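Local coordinates for ADP-dependent L-serine kinase SerK (Thermococcus kodakarensis KOD1, PDB 5X0E), which uses ADP to phosphorylate free L-serine, yielding O-phospho-L-serine and AMP in the first step of cysteine biosynthesis from serine, at residues E38-S43 against A75-L80; K52-A57 against K83-V88; V99-P104 against R200-K205; V124-E129 against G145-A150. The protein carries 1 engineered substitution. All coordinates share one frame; numbering follows the deposited sequence.

Interaction 1: residues E38-S43 against A75-L80. With AMP (adenosine monophosphate), chain B.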
# COMPACT_ATOMS: atom_id res chain seq x y z
N GLU A 38 11.20 0.23 7.12
CA GLU A 38 12.26 -0.39 7.93
C GLU A 38 12.65 -1.79 7.45
O GLU A 38 13.83 -2.13 7.39
CB GLU A 38 11.82 -0.51 9.40
CG GLU A 38 11.73 0.79 10.15
CD GLU A 38 11.37 0.60 11.63
OE1 GLU A 38 11.50 -0.53 12.16
OE2 GLU A 38 10.95 1.60 12.26
N ALA A 39 11.64 -2.61 7.16
CA ALA A 39 11.87 -3.98 6.68
C ALA A 39 12.61 -4.01 5.34
O ALA A 39 13.50 -4.83 5.15
CB ALA A 39 10.54 -4.74 6.59
N PHE A 40 12.27 -3.10 4.42
CA PHE A 40 12.98 -3.01 3.15
C PHE A 40 14.44 -2.56 3.37
O PHE A 40 15.36 -3.15 2.77
CB PHE A 40 12.33 -2.05 2.15
CG PHE A 40 13.25 -1.69 1.01
CD1 PHE A 40 13.57 -2.64 0.04
CD2 PHE A 40 13.89 -0.45 0.97
CE1 PHE A 40 14.46 -2.34 -0.98
CE2 PHE A 40 14.78 -0.15 -0.05
CZ PHE A 40 15.07 -1.09 -1.02
N ILE A 41 14.64 -1.53 4.19
CA ILE A 41 15.98 -1.00 4.43
C ILE A 41 16.88 -2.09 5.01
O ILE A 41 18.00 -2.28 4.55
CB ILE A 41 15.97 0.27 5.34
CG1 ILE A 41 15.33 1.43 4.58
CG2 ILE A 41 17.40 0.62 5.79
CD1 ILE A 41 15.11 2.69 5.39
N GLU A 42 16.39 -2.79 6.03
CA GLU A 42 17.14 -3.90 6.64
C GLU A 42 17.37 -5.05 5.66
O GLU A 42 18.48 -5.61 5.63
CB GLU A 42 16.43 -4.42 7.90
CG GLU A 42 16.34 -3.43 9.05
CD GLU A 42 17.69 -2.86 9.44
OE1 GLU A 42 18.44 -3.56 10.16
OE2 GLU A 42 18.00 -1.71 9.02
N SER A 43 16.35 -5.42 4.88
CA SER A 43 16.52 -6.48 3.87
C SER A 43 17.61 -6.15 2.86
O SER A 43 18.51 -6.95 2.66
CB SER A 43 15.22 -6.79 3.14
OG SER A 43 15.46 -7.68 2.06
N ALA A 75 11.63 5.52 -1.16
CA ALA A 75 11.96 6.25 0.07
C ALA A 75 13.19 5.68 0.75
O ALA A 75 14.09 6.42 1.13
CB ALA A 75 10.78 6.23 1.03
N GLY A 76 13.24 4.35 0.88
CA GLY A 76 14.34 3.66 1.56
C GLY A 76 15.68 3.87 0.88
O GLY A 76 16.68 4.17 1.53
N LEU A 77 15.70 3.71 -0.44
CA LEU A 77 16.91 3.94 -1.23
C LEU A 77 17.40 5.40 -1.14
O LEU A 77 18.60 5.64 -1.00
CB LEU A 77 16.71 3.52 -2.69
CG LEU A 77 16.63 2.01 -2.94
CD1 LEU A 77 16.27 1.71 -4.38
CD2 LEU A 77 17.93 1.31 -2.54
N GLN A 78 16.46 6.36 -1.20
CA GLN A 78 16.80 7.80 -1.03
C GLN A 78 17.40 8.06 0.35
O GLN A 78 18.39 8.79 0.47
CB GLN A 78 15.59 8.70 -1.26
CG GLN A 78 15.23 8.85 -2.73
CD GLN A 78 14.35 10.04 -3.01
OE1 GLN A 78 13.34 10.25 -2.33
NE2 GLN A 78 14.71 10.82 -4.02
N LYS A 79 16.83 7.41 1.36
CA LYS A 79 17.31 7.51 2.74
C LYS A 79 18.74 6.98 2.88
O LYS A 79 19.56 7.56 3.58
CB LYS A 79 16.39 6.72 3.67
CG LYS A 79 16.08 7.41 4.98
CD LYS A 79 15.04 6.62 5.74
CE LYS A 79 14.22 7.51 6.63
NZ LYS A 79 13.39 6.66 7.54
N LEU A 80 19.00 5.86 2.21
CA LEU A 80 20.34 5.25 2.16
C LEU A 80 21.36 6.04 1.33
O LEU A 80 22.56 5.75 1.41
CB LEU A 80 20.24 3.82 1.61
CG LEU A 80 19.53 2.83 2.53
CD1 LEU A 80 19.16 1.56 1.78
CD2 LEU A 80 20.39 2.51 3.75
P AMP B . 7.20 -1.04 -1.84
O1P AMP B . 8.65 -0.75 -2.22
O2P AMP B . 6.42 0.16 -1.35
O3P AMP B . 6.52 -1.87 -2.88
O5' AMP B . 7.31 -1.97 -0.53
C5' AMP B . 8.47 -2.72 -0.18
C4' AMP B . 8.77 -3.79 -1.23
O4' AMP B . 10.15 -4.14 -1.13
C3' AMP B . 8.00 -5.09 -1.05
O3' AMP B . 7.40 -5.42 -2.30
C2' AMP B . 9.04 -6.12 -0.67
O2' AMP B . 8.71 -7.39 -1.22
C1' AMP B . 10.27 -5.54 -1.32
N9 AMP B . 11.62 -5.97 -0.84
C8 AMP B . 11.99 -6.52 0.33
N7 AMP B . 13.32 -6.76 0.36
C5 AMP B . 13.81 -6.33 -0.82
C6 AMP B . 15.12 -6.28 -1.49
N6 AMP B . 16.21 -6.73 -0.86
N1 AMP B . 15.18 -5.76 -2.75
C2 AMP B . 14.08 -5.31 -3.41
N3 AMP B . 12.87 -5.34 -2.86
C4 AMP B . 12.68 -5.83 -1.61
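Phe40 of helix 38-43 lies between helix 75-80 and the adenine of AMP, and its ring touches both. The side chain leaves CB with CG anti to the backbone N (chi1 165°), which sets the ring between the partner helix and the base. From there one edge belongs to the nucleotide: CD1 stands 3.7 Å from AMP C4, and CE1 follows 3.9 Å from AMP C2, the ring being nearly perpendicular to the base with its edge against the adenine face. At the tip, CZ meets Leu77 CG at 4.0 Å, and the two side chains cross at about a right angle. The opposite edge runs back along the partner helix, CE2 near the Leu77 backbone N and CD2 4.2 Å from Gly76 CA. A beta carbon on Gly76 would collide with this edge, and glycine here lets the helices pack with their axes 9.5 Å apart at a crossing angle of -56°. Both helices belong to the ParB-like N-terminal domain, and the start of helix 71-80 supplies His72 and Arg73 as further AMP ligands. Beside the ring, Ile41 lays CG1 over Gly76 CA at 3.9 Å, extends CD1 to the aliphatic CD of Lys79, and brings CG2 to Leu80 CD2. One turn further along the helix from Ala39, Ser43 OG donates a 2.9 Å hydrogen bond to AMP N7.

Interaction 2: residues K52-A57 against K83-V88. With AMP (adenosine monophosphate), chain B.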
# COMPACT_ATOMS: atom_id res chain seq x y z
N LYS A 52 13.63 -6.98 -6.62
CA LYS A 52 12.29 -6.71 -7.18
C LYS A 52 12.27 -5.34 -7.85
O LYS A 52 12.44 -4.32 -7.17
CB LYS A 52 11.21 -6.75 -6.10
CG LYS A 52 9.78 -6.64 -6.66
CD LYS A 52 8.72 -6.47 -5.58
CE LYS A 52 8.35 -7.79 -4.92
NZ LYS A 52 7.16 -7.64 -4.02
N PRO A 53 12.06 -5.29 -9.18
CA PRO A 53 12.05 -3.98 -9.82
C PRO A 53 10.83 -3.14 -9.47
O PRO A 53 9.73 -3.68 -9.25
CB PRO A 53 12.04 -4.32 -11.31
CG PRO A 53 11.33 -5.62 -11.36
CD PRO A 53 11.83 -6.36 -10.15
N MET A 54 11.04 -1.84 -9.38
CA MET A 54 9.93 -0.91 -9.22
C MET A 54 9.06 -0.91 -10.46
O MET A 54 9.54 -1.25 -11.55
CB MET A 54 10.46 0.49 -8.94
CG MET A 54 11.03 0.60 -7.54
SD MET A 54 11.46 2.28 -7.17
CE MET A 54 9.86 3.11 -7.19
N LEU A 55 7.79 -0.56 -10.27
CA LEU A 55 6.86 -0.41 -11.37
C LEU A 55 6.60 1.08 -11.52
O LEU A 55 6.19 1.73 -10.55
CB LEU A 55 5.55 -1.16 -11.13
CG LEU A 55 5.64 -2.69 -10.97
CD1 LEU A 55 4.24 -3.27 -10.84
CD2 LEU A 55 6.38 -3.34 -12.12
N LEU A 56 6.81 1.58 -12.73
CA LEU A 56 6.68 3.00 -13.02
C LEU A 56 5.79 3.21 -14.24
O LEU A 56 5.59 2.29 -15.03
CB LEU A 56 8.05 3.60 -13.33
CG LEU A 56 9.16 3.46 -12.28
CD1 LEU A 56 10.43 4.05 -12.86
CD2 LEU A 56 8.82 4.15 -10.97
N ALA A 57 5.26 4.43 -14.37
CA ALA A 57 4.63 4.89 -15.59
C ALA A 57 4.95 6.38 -15.80
O ALA A 57 4.99 7.14 -14.83
CB ALA A 57 3.13 4.69 -15.54
N LYS A 83 20.99 6.46 -5.77
CA LYS A 83 20.60 7.40 -6.84
C LYS A 83 19.55 6.87 -7.82
O LYS A 83 18.81 7.65 -8.43
CB LYS A 83 21.85 7.82 -7.62
CG LYS A 83 23.04 8.29 -6.75
CD LYS A 83 22.71 9.38 -5.72
CE LYS A 83 22.34 10.71 -6.37
NZ LYS A 83 21.62 11.62 -5.44
N ARG A 84 19.49 5.55 -7.98
CA ARG A 84 18.63 4.97 -9.01
C ARG A 84 18.07 3.64 -8.51
O ARG A 84 18.56 3.07 -7.54
CB ARG A 84 19.44 4.78 -10.30
CG ARG A 84 20.65 3.86 -10.15
CD ARG A 84 21.64 4.01 -11.30
NE ARG A 84 22.88 3.31 -10.95
N ALA A 85 17.04 3.16 -9.21
CA ALA A 85 16.46 1.86 -8.91
C ALA A 85 16.17 1.12 -10.21
O ALA A 85 15.70 1.72 -11.17
CB ALA A 85 15.18 2.01 -8.10
N PRO A 86 16.41 -0.20 -10.23
CA PRO A 86 15.92 -1.03 -11.33
C PRO A 86 14.40 -0.95 -11.43
O PRO A 86 13.68 -1.15 -10.43
CB PRO A 86 16.34 -2.44 -10.93
CG PRO A 86 17.32 -2.30 -9.83
CD PRO A 86 17.05 -1.00 -9.17
N SER A 87 13.92 -0.66 -12.63
CA SER A 87 12.53 -0.33 -12.87
C SER A 87 11.97 -0.98 -14.13
O SER A 87 12.70 -1.30 -15.08
CB SER A 87 12.35 1.19 -12.97
OG SER A 87 12.67 1.85 -11.74
N VAL A 88 10.64 -1.13 -14.12
CA VAL A 88 9.88 -1.50 -15.30
C VAL A 88 8.91 -0.36 -15.61
O VAL A 88 8.10 0.03 -14.77
CB VAL A 88 9.11 -2.82 -15.09
CG1 VAL A 88 8.32 -3.19 -16.33
CG2 VAL A 88 10.08 -3.94 -14.75
P AMP B . 7.20 -1.04 -1.84
O1P AMP B . 8.65 -0.75 -2.22
O2P AMP B . 6.42 0.16 -1.35
O3P AMP B . 6.52 -1.87 -2.88
O5' AMP B . 7.31 -1.97 -0.53
C5' AMP B . 8.47 -2.72 -0.18
C4' AMP B . 8.77 -3.79 -1.23
O4' AMP B . 10.15 -4.14 -1.13
C3' AMP B . 8.00 -5.09 -1.05
O3' AMP B . 7.40 -5.42 -2.30
C2' AMP B . 9.04 -6.12 -0.67
O2' AMP B . 8.71 -7.39 -1.22
C1' AMP B . 10.27 -5.54 -1.32
N9 AMP B . 11.62 -5.97 -0.84
C8 AMP B . 11.99 -6.52 0.33
N7 AMP B . 13.32 -6.76 0.36
C5 AMP B . 13.81 -6.33 -0.82
C6 AMP B . 15.12 -6.28 -1.49
N6 AMP B . 16.21 -6.73 -0.86
N1 AMP B . 15.18 -5.76 -2.75
C2 AMP B . 14.08 -5.31 -3.41
N3 AMP B . 12.87 -5.34 -2.86
C4 AMP B . 12.68 -5.83 -1.61
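Met54 and Ser87 sit opposite each other in a parallel bridge, and their side chains share one face of the sheet with Leu56. Met54 places CG beside its own backbone N (chi1 -72°) and runs straight to the sulfur, which rests 3.8 Å from Ala85 CB. Ser87 OG donates to Ala85 O from above the carbonyl plane, a bond that ties the hydroxyl back to its own strand and fixes its rotation. Against this side chain Leu56 packs tightly, its CD1 only 3.4 Å from Ser87 CB. On the other face Leu55 and Val88 lie side by side and point the same way, CD2 of Leu55 meeting Val88 CB, while Val88 CG2 reaches Pro53 CB at 4.0 Å. Strands 54-58 and 84-90 are neighbours within the mixed five-stranded sheet of the ParB-like domain, joined here by Met54 N to Pro86 O, Val88 N to Met54 O (2.8 Å) and Leu56 N to Val88 O. Just before the strand, Lys52 swings away to the nucleotide: its chain is extended as far as CD, then bends at chi3 (-80°), and NZ donates to AMP O3' at 2.8 Å and to AMP O2' at 3.2 Å. A methionine in its place is likely to leave both ribose hydroxyls without this donor and the sugar less firmly held. The carbonyl of Lys52 accepts from Arg73, itself a ligand of AMP.

Interaction 3: residues V99-P104 against R200-K205; sequences VYTWYP and RKAPTK. With SEP (phosphoserine), chain C.
Val99 begins the contact by sliding past Lys205 in the opposite direction, its CG1 3.8 Å from Lys205 CG and close to Pro203 O; the Lys205 amine is held farther on by the carbonyls of Tyr92 and Val97. Tyr100 contributes backbone, its C lying 3.6 Å from Ala202 CB. Thr101 packs CB on the same methyl, while its OG1 is hydrogen-bonded to Thr222 O. At Trp102 the carbonyl takes both NE (3.0 Å) and NH2 (2.9 Å) of Arg200, a side-on grip with the oxygen in the guanidinium plane and the two donors reaching it from opposite faces of the carbonyl plane. The indole NE1 donates an almost straight bond (166°) to phosphoserine O at 3.1 Å. Tyr103 turns its ring edge to the Arg200 backbone, and its OH donates a hydrogen bond to a water that in turn donates to Arg200 O. Arg200 NH2 also bonds Pro220 O, so the guanidinium spans two backbone segments through neutral carbonyls. This arrangement makes Arg200 a second-shell residue: its hold on the Trp102 backbone is consistent with a part in positioning the indole that binds the product.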
# COMPACT_ATOMS: atom_id res chain seq x y z
N VAL A 99 -6.17 -2.04 -11.40
CA VAL A 99 -5.96 -1.50 -10.06
C VAL A 99 -7.10 -1.90 -9.10
O VAL A 99 -8.27 -1.81 -9.44
CB VAL A 99 -5.72 0.02 -10.09
CG1 VAL A 99 -6.99 0.79 -10.44
CG2 VAL A 99 -5.13 0.50 -8.76
N TYR A 100 -6.70 -2.40 -7.94
CA TYR A 100 -7.61 -2.69 -6.83
C TYR A 100 -7.01 -1.94 -5.64
O TYR A 100 -6.38 -0.91 -5.85
CB TYR A 100 -7.71 -4.21 -6.63
CG TYR A 100 -8.19 -4.90 -7.87
CD1 TYR A 100 -9.55 -5.08 -8.12
CD2 TYR A 100 -7.28 -5.32 -8.84
CE1 TYR A 100 -9.99 -5.69 -9.29
CE2 TYR A 100 -7.71 -5.93 -10.01
CZ TYR A 100 -9.06 -6.11 -10.24
OH TYR A 100 -9.44 -6.73 -11.41
N THR A 101 -7.16 -2.45 -4.42
CA THR A 101 -6.63 -1.78 -3.23
C THR A 101 -6.05 -2.81 -2.25
O THR A 101 -6.08 -4.02 -2.51
CB THR A 101 -7.72 -0.89 -2.59
OG1 THR A 101 -7.13 0.01 -1.65
CG2 THR A 101 -8.80 -1.71 -1.89
N TRP A 102 -5.44 -2.30 -1.19
CA TRP A 102 -4.99 -3.10 -0.05
C TRP A 102 -5.82 -2.68 1.14
O TRP A 102 -6.00 -1.46 1.36
CB TRP A 102 -3.52 -2.85 0.27
CG TRP A 102 -2.55 -3.27 -0.78
CD1 TRP A 102 -2.04 -2.50 -1.78
CD2 TRP A 102 -1.97 -4.57 -0.94
NE1 TRP A 102 -1.19 -3.24 -2.55
CE2 TRP A 102 -1.11 -4.51 -2.06
CE3 TRP A 102 -2.09 -5.78 -0.24
CZ2 TRP A 102 -0.38 -5.62 -2.51
CZ3 TRP A 102 -1.33 -6.89 -0.68
CH2 TRP A 102 -0.50 -6.79 -1.81
N TYR A 103 -6.29 -3.66 1.90
CA TYR A 103 -7.09 -3.44 3.10
C TYR A 103 -6.20 -3.57 4.35
O TYR A 103 -5.63 -4.64 4.60
CB TYR A 103 -8.24 -4.46 3.18
CG TYR A 103 -9.07 -4.52 1.92
CD1 TYR A 103 -9.95 -3.51 1.60
CD2 TYR A 103 -8.92 -5.57 1.02
CE1 TYR A 103 -10.71 -3.55 0.43
CE2 TYR A 103 -9.66 -5.62 -0.15
CZ TYR A 103 -10.55 -4.62 -0.44
OH TYR A 103 -11.27 -4.69 -1.59
N PRO A 104 -6.07 -2.47 5.14
CA PRO A 104 -5.41 -2.53 6.44
C PRO A 104 -6.12 -3.49 7.36
O PRO A 104 -7.36 -3.54 7.36
CB PRO A 104 -5.55 -1.10 6.99
CG PRO A 104 -5.93 -0.26 5.83
CD PRO A 104 -6.61 -1.13 4.85
N ARG A 200 -12.28 -0.45 2.12
CA ARG A 200 -12.38 0.78 1.35
C ARG A 200 -12.57 0.47 -0.11
O ARG A 200 -12.11 -0.55 -0.60
CB ARG A 200 -11.11 1.63 1.52
CG ARG A 200 -9.79 0.90 1.26
CD ARG A 200 -8.63 1.90 1.18
NE ARG A 200 -7.32 1.26 1.33
CZ ARG A 200 -6.18 1.91 1.58
NH1 ARG A 200 -6.14 3.24 1.72
NH2 ARG A 200 -5.05 1.23 1.68
N LYS A 201 -13.23 1.38 -0.81
CA LYS A 201 -13.40 1.30 -2.26
C LYS A 201 -12.05 1.60 -2.89
O LYS A 201 -11.34 2.48 -2.41
CB LYS A 201 -14.45 2.32 -2.72
CG LYS A 201 -14.75 2.34 -4.22
CD LYS A 201 -15.63 3.56 -4.53
CE LYS A 201 -16.17 3.55 -5.95
NZ LYS A 201 -15.05 3.49 -6.92
N ALA A 202 -11.71 0.88 -3.95
CA ALA A 202 -10.43 1.10 -4.65
C ALA A 202 -10.50 2.36 -5.51
O ALA A 202 -11.56 2.73 -5.97
CB ALA A 202 -10.11 -0.10 -5.53
N PRO A 203 -9.35 3.00 -5.75
CA PRO A 203 -9.38 4.15 -6.65
C PRO A 203 -9.43 3.64 -8.10
O PRO A 203 -9.23 2.44 -8.34
CB PRO A 203 -8.04 4.83 -6.37
CG PRO A 203 -7.12 3.71 -6.03
CD PRO A 203 -7.96 2.65 -5.36
N THR A 204 -9.72 4.54 -9.04
CA THR A 204 -9.53 4.24 -10.47
C THR A 204 -8.17 4.79 -10.94
O THR A 204 -7.60 5.70 -10.30
CB THR A 204 -10.64 4.88 -11.33
OG1 THR A 204 -10.50 6.30 -11.28
CG2 THR A 204 -12.03 4.48 -10.84
N LYS A 205 -7.66 4.27 -12.05
CA LYS A 205 -6.40 4.77 -12.63
C LYS A 205 -6.47 6.27 -12.99
O LYS A 205 -5.50 7.01 -12.78
CB LYS A 205 -5.99 3.93 -13.85
CG LYS A 205 -5.58 2.51 -13.50
CD LYS A 205 -4.84 1.82 -14.64
CE LYS A 205 -5.73 1.58 -15.84
NZ LYS A 205 -5.08 0.82 -16.94
N SEP C . 0.96 1.01 -5.12
CA SEP C . 1.38 -0.32 -4.58
CB SEP C . 1.08 -0.41 -3.09
OG SEP C . 1.82 0.61 -2.42
C SEP C . 0.74 -1.42 -5.37
O SEP C . 0.63 -2.56 -4.91
OXT SEP C . 0.30 -1.19 -6.51
P SEP C . 3.42 0.48 -2.20
O1P SEP C . 3.67 -1.01 -2.25
O2P SEP C . 3.60 1.17 -0.87
O3P SEP C . 4.00 1.26 -3.35
O HOH W 1 -12.72 -2.54 -2.31

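Interaction 4: residues V124-E129 against G145-A150; sequences VIEDPE and GEKSFA
Ala150, Phe149 and Glu126 bury the most surface where strands 125-126 and 148-151 meet as a short antiparallel pair. Ala150 is bonded to Ile125 in both directions, N to Ile125 O at 2.7 Å and O from Ile125 N at 2.9 Å, and its CB lies against Asp127 CB and OD2. Phe149 faces Glu126 in the adjoining non-hydrogen-bonded pair: ring atom CD1 is 3.6 Å from Glu126 N, and the CB end is met by Val124 CG1 at 3.6 Å. Glu126 CB lies near the ring; with CG anti to the backbone N (chi1 -166°), the extended chain carries OE2 to a water shared with Ser148 N. Beyond the pair, Asp127 N bonds Ser148 O, and Ser148 OG returns a 2.7 Å bond to Asp127 O. The Asp127 carboxylate makes an Asx turn through OD1 to Glu129 N and a salt bridge through OD2 to Lys133. With a leucine at this position, Lys133 would probably lose its counter-charge and the turn leading into helix 130-135 its side-chain acceptor. Helix 110-119 covers Val124 and Phe149, Ala130 of helix 130-135 touches Ser148 and Ala150, and strand 141-144 flanks Phe149 by a backbone bond to Leu143.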
# COMPACT_ATOMS: atom_id res chain seq x y z
N VAL A 124 -16.25 6.71 14.88
CA VAL A 124 -16.30 5.28 14.69
C VAL A 124 -17.68 4.84 15.18
O VAL A 124 -17.93 4.78 16.39
CB VAL A 124 -15.18 4.54 15.45
CG1 VAL A 124 -15.22 3.04 15.14
CG2 VAL A 124 -13.82 5.13 15.12
N ILE A 125 -18.56 4.59 14.23
CA ILE A 125 -19.99 4.47 14.50
C ILE A 125 -20.41 3.05 14.20
O ILE A 125 -20.23 2.58 13.08
CB ILE A 125 -20.77 5.47 13.64
CG1 ILE A 125 -20.40 6.90 14.05
CG2 ILE A 125 -22.28 5.27 13.82
CD1 ILE A 125 -20.75 7.94 13.03
N GLU A 126 -20.97 2.37 15.20
CA GLU A 126 -21.45 1.01 15.01
C GLU A 126 -22.58 1.03 13.96
O GLU A 126 -23.51 1.82 14.07
CB GLU A 126 -21.92 0.36 16.32
CG GLU A 126 -22.11 -1.14 16.18
CD GLU A 126 -22.16 -1.88 17.50
OE1 GLU A 126 -22.67 -1.31 18.50
OE2 GLU A 126 -21.67 -3.03 17.54
N ASP A 127 -22.43 0.21 12.92
CA ASP A 127 -23.21 0.34 11.70
C ASP A 127 -23.17 -0.98 10.92
O ASP A 127 -22.15 -1.31 10.29
CB ASP A 127 -22.63 1.50 10.86
CG ASP A 127 -23.44 1.82 9.62
OD1 ASP A 127 -24.28 1.00 9.20
OD2 ASP A 127 -23.22 2.92 9.05
N PRO A 128 -24.28 -1.75 10.95
CA PRO A 128 -24.24 -3.05 10.23
C PRO A 128 -24.07 -2.97 8.70
O PRO A 128 -23.73 -3.98 8.09
CB PRO A 128 -25.58 -3.70 10.60
CG PRO A 128 -26.47 -2.59 11.02
CD PRO A 128 -25.61 -1.47 11.53
N GLU A 129 -24.31 -1.81 8.09
CA GLU A 129 -24.09 -1.63 6.65
C GLU A 129 -22.77 -0.92 6.30
O GLU A 129 -22.60 -0.50 5.15
CB GLU A 129 -25.26 -0.86 6.02
CG GLU A 129 -26.58 -1.61 5.98
CD GLU A 129 -26.61 -2.78 4.99
OE1 GLU A 129 -25.66 -2.95 4.18
OE2 GLU A 129 -27.61 -3.53 5.03
N GLY A 145 -15.23 -6.96 11.65
CA GLY A 145 -14.79 -8.26 12.16
C GLY A 145 -15.99 -8.86 12.87
O GLY A 145 -17.05 -8.96 12.28
N GLU A 146 -15.83 -9.22 14.13
CA GLU A 146 -16.95 -9.61 14.97
C GLU A 146 -18.03 -8.52 14.95
O GLU A 146 -19.21 -8.80 14.73
CB GLU A 146 -16.46 -9.85 16.39
CG GLU A 146 -17.51 -10.27 17.40
CD GLU A 146 -16.90 -10.43 18.78
OE1 GLU A 146 -16.04 -11.32 18.94
OE2 GLU A 146 -17.26 -9.65 19.70
N LYS A 147 -17.61 -7.28 15.18
CA LYS A 147 -18.48 -6.11 15.07
C LYS A 147 -18.24 -5.36 13.75
O LYS A 147 -17.33 -5.72 12.99
CB LYS A 147 -18.25 -5.19 16.27
CG LYS A 147 -18.71 -5.82 17.57
CD LYS A 147 -18.40 -4.91 18.74
CE LYS A 147 -18.76 -5.57 20.08
NZ LYS A 147 -18.12 -4.80 21.17
N SER A 148 -19.08 -4.35 13.49
CA SER A 148 -19.03 -3.56 12.26
C SER A 148 -19.20 -2.07 12.57
O SER A 148 -20.18 -1.66 13.19
CB SER A 148 -20.10 -4.05 11.28
OG SER A 148 -20.23 -3.21 10.13
N PHE A 149 -18.23 -1.26 12.15
CA PHE A 149 -18.25 0.18 12.37
C PHE A 149 -18.00 0.92 11.08
O PHE A 149 -17.12 0.52 10.30
CB PHE A 149 -17.16 0.63 13.34
CG PHE A 149 -17.21 -0.06 14.66
CD1 PHE A 149 -17.95 0.48 15.72
CD2 PHE A 149 -16.50 -1.23 14.88
CE1 PHE A 149 -17.98 -0.16 16.95
CE2 PHE A 149 -16.52 -1.86 16.10
CZ PHE A 149 -17.27 -1.34 17.14
N ALA A 150 -18.75 2.01 10.90
CA ALA A 150 -18.48 2.99 9.85
C ALA A 150 -17.53 4.06 10.37
O ALA A 150 -17.71 4.58 11.49
CB ALA A 150 -19.78 3.64 9.39
O HOH W 2 -21.31 -4.40 15.23
O HOH W 3 -20.81 -4.05 7.77

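How the interactions relate
Interactions 1 and 2 both contribute to the AMP site: their centres are 14 Å apart, and they meet directly where Leu77 CD1 packs 3.9 Å from Ala85 CB. Helix 71-80 is followed in the chain by strand 84-90. Interaction 3 lies on the phosphoserine side, its nearest atoms about 8 Å from those of interaction 2, and supplies one of the phosphoserine ligands, Trp102, whose side chain is about 6 Å from the magnesium ion and about 8 Å from AMP. Interaction 4 reaches the same antiparallel sheet as interaction 3, their centres 20 Å apart, but sits at the far end of the molecule, 36 Å centre to centre from interaction 1 and away from the ligands.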